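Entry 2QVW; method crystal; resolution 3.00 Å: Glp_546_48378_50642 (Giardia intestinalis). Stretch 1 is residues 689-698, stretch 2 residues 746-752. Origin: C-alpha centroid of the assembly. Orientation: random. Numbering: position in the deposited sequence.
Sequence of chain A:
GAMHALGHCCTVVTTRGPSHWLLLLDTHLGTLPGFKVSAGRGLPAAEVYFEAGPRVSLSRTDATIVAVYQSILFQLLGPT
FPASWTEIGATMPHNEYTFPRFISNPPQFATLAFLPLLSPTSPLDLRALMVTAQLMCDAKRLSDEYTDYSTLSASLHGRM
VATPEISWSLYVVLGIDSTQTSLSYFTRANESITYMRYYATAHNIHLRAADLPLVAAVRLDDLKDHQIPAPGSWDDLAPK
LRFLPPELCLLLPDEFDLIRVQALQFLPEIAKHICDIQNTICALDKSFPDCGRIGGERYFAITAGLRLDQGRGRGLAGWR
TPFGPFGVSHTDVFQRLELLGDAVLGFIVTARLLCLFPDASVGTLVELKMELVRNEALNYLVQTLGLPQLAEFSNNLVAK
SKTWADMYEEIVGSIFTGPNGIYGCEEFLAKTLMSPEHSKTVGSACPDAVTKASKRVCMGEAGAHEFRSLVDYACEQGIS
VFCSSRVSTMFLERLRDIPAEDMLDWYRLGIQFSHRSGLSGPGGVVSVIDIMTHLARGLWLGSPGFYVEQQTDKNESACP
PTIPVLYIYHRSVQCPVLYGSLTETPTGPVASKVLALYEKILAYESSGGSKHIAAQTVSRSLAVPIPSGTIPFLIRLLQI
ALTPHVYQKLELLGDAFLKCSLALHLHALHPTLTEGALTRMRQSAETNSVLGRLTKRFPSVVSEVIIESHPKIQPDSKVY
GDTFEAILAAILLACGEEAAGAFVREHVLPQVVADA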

# COMPACT_ATOMS: atom_id res chain seq x y z
N SER A 689 -19.97 -27.98 1.36
CA SER A 689 -21.39 -27.85 1.09
C SER A 689 -21.67 -26.71 0.13
O SER A 689 -22.38 -26.88 -0.86
CB SER A 689 -22.15 -27.61 2.39
OG SER A 689 -21.72 -26.39 2.98
N VAL A 690 -21.12 -25.53 0.43
CA VAL A 690 -21.32 -24.37 -0.43
C VAL A 690 -20.78 -24.65 -1.83
O VAL A 690 -21.51 -24.53 -2.82
CB VAL A 690 -20.61 -23.11 0.14
CG1 VAL A 690 -20.79 -21.94 -0.81
CG2 VAL A 690 -21.17 -22.76 1.50
N LEU A 691 -19.51 -25.03 -1.90
CA LEU A 691 -18.86 -25.32 -3.17
C LEU A 691 -19.52 -26.50 -3.88
O LEU A 691 -19.64 -26.52 -5.11
CB LEU A 691 -17.37 -25.63 -2.94
CG LEU A 691 -16.56 -24.54 -2.24
CD1 LEU A 691 -15.16 -25.03 -1.97
CD2 LEU A 691 -16.53 -23.30 -3.09
N GLY A 692 -19.94 -27.49 -3.10
CA GLY A 692 -20.57 -28.66 -3.67
C GLY A 692 -21.83 -28.32 -4.44
O GLY A 692 -22.00 -28.75 -5.58
N ARG A 693 -22.73 -27.56 -3.81
CA ARG A 693 -23.98 -27.16 -4.43
C ARG A 693 -23.70 -26.51 -5.78
O ARG A 693 -24.45 -26.71 -6.74
CB ARG A 693 -24.71 -26.15 -3.56
CG ARG A 693 -25.03 -26.61 -2.15
CD ARG A 693 -25.84 -25.52 -1.48
NE ARG A 693 -26.38 -25.91 -0.18
CZ ARG A 693 -27.54 -25.46 0.29
NH1 ARG A 693 -28.28 -24.61 -0.42
NH2 ARG A 693 -27.97 -25.84 1.49
N LEU A 694 -22.63 -25.73 -5.85
CA LEU A 694 -22.25 -25.04 -7.08
C LEU A 694 -22.00 -26.08 -8.15
O LEU A 694 -22.51 -25.97 -9.26
CB LEU A 694 -20.97 -24.22 -6.87
CG LEU A 694 -20.99 -23.06 -5.86
CD1 LEU A 694 -19.63 -22.41 -5.80
CD2 LEU A 694 -22.03 -22.03 -6.27
N THR A 695 -21.22 -27.09 -7.79
CA THR A 695 -20.88 -28.20 -8.68
C THR A 695 -22.12 -28.86 -9.28
O THR A 695 -22.07 -29.43 -10.37
CB THR A 695 -20.11 -29.27 -7.91
OG1 THR A 695 -18.92 -28.70 -7.36
CG2 THR A 695 -19.76 -30.42 -8.82
N LYS A 696 -23.23 -28.78 -8.56
CA LYS A 696 -24.49 -29.36 -9.00
C LYS A 696 -25.25 -28.48 -9.98
O LYS A 696 -26.03 -28.97 -10.80
CB LYS A 696 -25.37 -29.65 -7.79
CG LYS A 696 -24.75 -30.61 -6.79
CD LYS A 696 -25.65 -30.79 -5.59
CE LYS A 696 -25.01 -31.68 -4.55
NZ LYS A 696 -25.89 -31.80 -3.35
N ARG A 697 -25.03 -27.17 -9.89
CA ARG A 697 -25.70 -26.24 -10.78
C ARG A 697 -25.33 -26.47 -12.24
O ARG A 697 -25.83 -25.79 -13.13
CB ARG A 697 -25.36 -24.81 -10.38
CG ARG A 697 -25.95 -24.42 -9.05
CD ARG A 697 -25.53 -23.01 -8.67
NE ARG A 697 -26.02 -22.65 -7.35
CZ ARG A 697 -25.64 -21.57 -6.70
NH1 ARG A 697 -24.75 -20.74 -7.24
NH2 ARG A 697 -26.14 -21.31 -5.49
N PHE A 698 -24.44 -27.42 -12.46
CA PHE A 698 -24.03 -27.75 -13.81
C PHE A 698 -25.05 -28.72 -14.40
O PHE A 698 -25.64 -29.53 -13.67
CB PHE A 698 -22.65 -28.40 -13.80
CG PHE A 698 -21.52 -27.44 -13.63
CD1 PHE A 698 -21.21 -26.52 -14.64
CD2 PHE A 698 -20.74 -27.44 -12.48
CE1 PHE A 698 -20.15 -25.63 -14.49
CE2 PHE A 698 -19.68 -26.55 -12.32
CZ PHE A 698 -19.39 -25.64 -13.34
N GLU A 746 -18.08 -14.68 -10.16
CA GLU A 746 -19.34 -14.91 -10.84
C GLU A 746 -20.15 -15.99 -10.17
O GLU A 746 -21.36 -15.86 -10.01
CB GLU A 746 -19.11 -15.30 -12.30
CG GLU A 746 -18.90 -14.11 -13.21
CD GLU A 746 -20.13 -13.24 -13.30
OE1 GLU A 746 -21.20 -13.77 -13.69
OE2 GLU A 746 -20.04 -12.03 -12.98
N HIS A 747 -19.47 -17.06 -9.75
CA HIS A 747 -20.16 -18.18 -9.14
C HIS A 747 -20.01 -18.33 -7.62
O HIS A 747 -21.00 -18.60 -6.93
CB HIS A 747 -19.70 -19.48 -9.82
CG HIS A 747 -19.70 -19.39 -11.31
ND1 HIS A 747 -20.82 -19.04 -12.04
CD2 HIS A 747 -18.71 -19.57 -12.22
CE1 HIS A 747 -20.51 -19.00 -13.32
NE2 HIS A 747 -19.24 -19.32 -13.46
N VAL A 748 -18.80 -18.14 -7.12
CA VAL A 748 -18.54 -18.29 -5.69
C VAL A 748 -18.71 -17.04 -4.86
O VAL A 748 -19.22 -17.11 -3.75
CB VAL A 748 -17.12 -18.83 -5.44
CG1 VAL A 748 -16.95 -19.20 -3.98
CG2 VAL A 748 -16.85 -20.04 -6.34
N LEU A 749 -18.26 -15.90 -5.38
CA LEU A 749 -18.37 -14.64 -4.66
C LEU A 749 -19.78 -14.45 -4.12
O LEU A 749 -19.96 -14.13 -2.95
CB LEU A 749 -18.00 -13.47 -5.57
CG LEU A 749 -17.59 -12.16 -4.89
CD1 LEU A 749 -17.08 -11.19 -5.94
CD2 LEU A 749 -18.76 -11.57 -4.13
N PRO A 750 -20.79 -14.65 -4.97
CA PRO A 750 -22.19 -14.50 -4.56
C PRO A 750 -22.60 -15.27 -3.30
O PRO A 750 -23.51 -14.86 -2.59
CB PRO A 750 -22.95 -14.97 -5.80
CG PRO A 750 -22.06 -14.52 -6.91
CD PRO A 750 -20.70 -14.93 -6.41
N GLN A 751 -21.92 -16.38 -3.02
CA GLN A 751 -22.26 -17.19 -1.86
C GLN A 751 -21.74 -16.69 -0.52
O GLN A 751 -22.13 -17.21 0.52
CB GLN A 751 -21.77 -18.62 -2.06
CG GLN A 751 -22.33 -19.30 -3.29
CD GLN A 751 -23.84 -19.17 -3.37
OE1 GLN A 751 -24.55 -19.51 -2.42
NE2 GLN A 751 -24.33 -18.67 -4.50
N VAL A 752 -20.87 -15.69 -0.54
CA VAL A 752 -20.34 -15.16 0.71
C VAL A 752 -21.44 -14.51 1.52
O VAL A 752 -22.07 -13.55 1.08
CB VAL A 752 -19.19 -14.14 0.45
CG1 VAL A 752 -19.68 -13.01 -0.42
CG2 VAL A 752 -18.67 -13.61 1.77

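The contact joins the last two turns of a helix in stretch 1, residues 689-696, to a stretch 2 segment that enters as helix, makes a wider pi-type turn at 746-748 and tightens into a 3-10 segment at 749-751. Any two residues that touch are at least 50 positions apart in the sequence. The backbone register follows from the nearest CA pairs: Val690 CA lies 7.4 Å from Gln751 CA, Leu691 CA lies 7.5 Å from Val748 CA, and Leu694 CA lies 7.5 Å from His747 CA. As stretch 2 advances its partners therefore fall earlier in stretch 1, and the backbones run in broadly opposite senses. Together the two stretches bury 271 Å², mostly through apolar contact, and no clear hydrogen bond crosses between them.

Glu746 takes no part; its side chain is out of reach of stretch 1. His747 contributes through its backbone. Its CA-to-CB bond points sideways, its side chain comes no nearer than His747 CB to Leu694 CD2, 5.0 Å, and its NE2 is hydrogen-bonded elsewhere in the structure. Its carbonyl O, by contrast, lies 3.6 Å from Leu694 CD2, a van der Waals approach of a methyl to a carbonyl oxygen. The same His747 O is 4.3 Å from Arg697 NH1 and oblique to the guanidinium, too far for a hydrogen bond.

Val748 supplies the apolar centre. Its CG2 sits 3.7 Å from Leu694 CD1, while its CG1 reaches Leu691 CD2 at 4.2 Å, so its two methyls meet leucines one helical turn apart. Both leucines adopt the mt rotamer, but Leu694 directs its CA-to-CB bond toward stretch 2, whereas Leu691 starts sideways and only its end comes nearer. All three residues are buried, so these contacts keep hydrocarbon away from solvent.

Leu749 is out of reach, and Pro750, although its CA-to-CB bond points toward stretch 1, stops with its CB 6.2 Å from Arg697 NH1. The 3-10 turn, marked by the bond from Gln751 N to Val748 O at 2.9 Å, brings the chain to Gln751, which has the largest covered area of any residue here, 71 Å². Its aliphatic portion does the packing: Gln751 CB lies 3.7 Å from Val690 CG1, and Gln751 CG lies 4.1 Å from Leu694 CD2. The terminal amide lies near the plane of the Arg697 guanidinium, at its edge, but is probably turned over in the model, so its polar pairing with the arginine remains open. Val752 points its CA-to-CB bond away from stretch 1 and makes no contact with it.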